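Local coordinates for protein acetyltransferase PA1377 (Pseudomonas aeruginosa, PDB 2VI7) that is a putative acetyltransferase of the GNAT (GCN5-related) family, probably transferring an acetyl group to an amine of a substrate not yet identified, at residues R9-Y13 against S14-V18. Numbering follows the deposited sequence.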
loop_
_atom_site.group_PDB
_atom_site.type_symbol
_atom_site.label_atom_id
_atom_site.label_comp_id
_atom_site.label_asym_id
_atom_site.label_seq_id
_atom_site.Cartn_x
_atom_site.Cartn_y
_atom_site.Cartn_z
ATOM N N ARG A 9 20.774 21.089 5.913
ATOM C CA ARG A 9 21.518 19.855 6.156
ATOM C C ARG A 9 20.558 18.681 6.133
ATOM O O ARG A 9 19.511 18.731 6.770
ATOM C CB ARG A 9 22.168 19.867 7.541
ATOM C CG ARG A 9 23.650 20.178 7.585
ATOM C CD ARG A 9 24.216 19.780 8.947
ATOM N NE ARG A 9 25.437 20.494 9.332
ATOM C CZ ARG A 9 26.653 20.280 8.821
ATOM N NH1 ARG A 9 26.833 19.367 7.872
ATOM N NH2 ARG A 9 27.706 20.949 9.305
ATOM N N LEU A 10 20.916 17.625 5.410
ATOM C CA LEU A 10 20.085 16.432 5.356
ATOM C C LEU A 10 20.742 15.409 6.258
ATOM O O LEU A 10 21.962 15.253 6.244
ATOM C CB LEU A 10 19.994 15.884 3.931
ATOM C CG LEU A 10 19.221 16.755 2.943
ATOM C CD1 LEU A 10 19.187 16.076 1.587
ATOM C CD2 LEU A 10 17.808 16.971 3.455
ATOM N N GLU A 11 19.937 14.724 7.055
ATOM C CA GLU A 11 20.471 13.730 7.962
ATOM C C GLU A 11 19.485 12.605 8.169
ATOM O O GLU A 11 18.285 12.788 8.005
ATOM C CB GLU A 11 20.826 14.385 9.301
ATOM C CG GLU A 11 22.162 15.121 9.272
ATOM C CD GLU A 11 22.487 15.808 10.595
ATOM O OE1 GLU A 11 22.056 15.279 11.654
ATOM O OE2 GLU A 11 23.177 16.858 10.556
ATOM N N ARG A 12 20.014 11.436 8.505
ATOM C CA ARG A 12 19.188 10.272 8.758
ATOM C C ARG A 12 18.377 10.490 10.038
ATOM O O ARG A 12 18.914 10.859 11.092
ATOM C CB ARG A 12 20.066 9.022 8.887
ATOM C CG ARG A 12 19.330 7.721 9.182
ATOM C CD ARG A 12 18.458 7.277 8.020
ATOM N NE ARG A 12 17.808 5.997 8.298
ATOM C CZ ARG A 12 18.312 4.804 7.980
ATOM N NH1 ARG A 12 19.482 4.712 7.359
ATOM N NH2 ARG A 12 17.641 3.698 8.279
ATOM N N TYR A 13 17.074 10.267 9.931
ATOM C CA TYR A 13 16.187 10.437 11.069
ATOM C C TYR A 13 16.533 9.462 12.190
ATOM O O TYR A 13 16.445 8.236 12.022
ATOM C CB TYR A 13 14.730 10.232 10.639
ATOM C CG TYR A 13 13.744 10.212 11.792
ATOM C CD1 TYR A 13 13.596 11.314 12.636
ATOM C CD2 TYR A 13 12.945 9.097 12.025
ATOM C CE1 TYR A 13 12.669 11.302 13.679
ATOM C CE2 TYR A 13 12.017 9.075 13.060
ATOM C CZ TYR A 13 11.880 10.177 13.883
ATOM O OH TYR A 13 10.945 10.151 14.897
ATOM N N SER A 14 16.925 10.024 13.333
ATOM C CA SER A 14 17.268 9.241 14.515
ATOM C C SER A 14 16.678 9.898 15.765
ATOM O O SER A 14 16.134 11.003 15.697
ATOM C CB SER A 14 18.791 9.100 14.646
ATOM O OG SER A 14 19.440 10.357 14.594
ATOM N N GLU A 15 16.796 9.207 16.900
ATOM C CA GLU A 15 16.260 9.692 18.166
ATOM C C GLU A 15 16.493 11.160 18.456
ATOM O O GLU A 15 15.621 11.850 18.998
ATOM N N ARG A 16 17.676 11.640 18.085
ATOM C CA ARG A 16 18.041 13.032 18.300
ATOM C C ARG A 16 17.034 13.985 17.671
ATOM O O ARG A 16 16.846 15.101 18.148
ATOM C CB ARG A 16 19.410 13.328 17.689
ATOM C CG ARG A 16 20.336 12.121 17.533
ATOM C CD ARG A 16 21.295 12.343 16.372
ATOM N NE ARG A 16 21.341 13.762 16.036
ATOM C CZ ARG A 16 22.030 14.281 15.026
ATOM N NH1 ARG A 16 22.749 13.502 14.231
ATOM N NH2 ARG A 16 21.990 15.587 14.810
ATOM N N HIS A 17 16.401 13.542 16.586
ATOM C CA HIS A 17 15.427 14.357 15.839
ATOM C C HIS A 17 13.940 14.238 16.190
ATOM O O HIS A 17 13.154 15.106 15.805
ATOM C CB HIS A 17 15.561 14.080 14.328
ATOM C CG HIS A 17 16.936 14.304 13.773
ATOM N ND1 HIS A 17 17.758 13.267 13.380
ATOM C CD2 HIS A 17 17.621 15.443 13.514
ATOM C CE1 HIS A 17 18.888 13.758 12.900
ATOM N NE2 HIS A 17 18.832 15.077 12.970
ATOM N N VAL A 18 13.549 13.175 16.891
ATOM C CA VAL A 18 12.138 12.957 17.248
ATOM C C VAL A 18 11.370 14.186 17.729
ATOM O O VAL A 18 10.180 14.326 17.443
ATOM C CB VAL A 18 11.979 11.878 18.341
ATOM C CG1 VAL A 18 10.539 11.355 18.353
ATOM C CG2 VAL A 18 12.942 10.751 18.103
#
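From Glu11 to Val18 the chain runs off strand 8-12, the first of the GNAT sheet, stays extended through Tyr13 and Ser14, then coils through helical backbone angles at Glu15, Arg16 and His17 into helix 18-25. This is the strand-to-helix connection at the start of the acetyltransferase fold, a local contact between residues a few places apart. A tight turn closes it, with His17 N donating to Ser14 O at 2.7 Å. The His17 ring also reaches back over this turn: its ND1 accepts a weak but nearly straight bond from Ser14 N at 3.3 Å, in the plane of the imidazole. CE1 of the same ring lies 3.4 Å from Arg12 O.

Further back along the strand, Glu11 keeps CG beside its backbone N (chi1 -80°) and runs extended beyond it, carrying OE1 to the edge of the His17 ring. In the one Arg16 conformer given, of two deposited, the same oxygen forms a salt bridge: Glu11 OE1 lies 3.2 Å from Arg16 NH2 and as far from NH1. Both bonds are weak and bent, since two N-H groups of one guanidinium converge on a single oxygen; the carboxylate and guanidinium planes are turned 50° apart. His17 CE1 lies beneath the centre of that guanidinium. Bridge and face contact are tentative, given the second conformer.

Tyr13 points elsewhere. With CG anti to the backbone N (chi1 173°), its ring runs forward past His17 toward Val18, CD1 lying 3.8 Å from His17 CB at the ring edge, and also packs on Ile60 of strand 58-65 and on Arg45 and Leu49 of helix 42-49. Its buried OH has no polar partner in the model; it ends among the Val18 methyls, 3.7 Å from CG1.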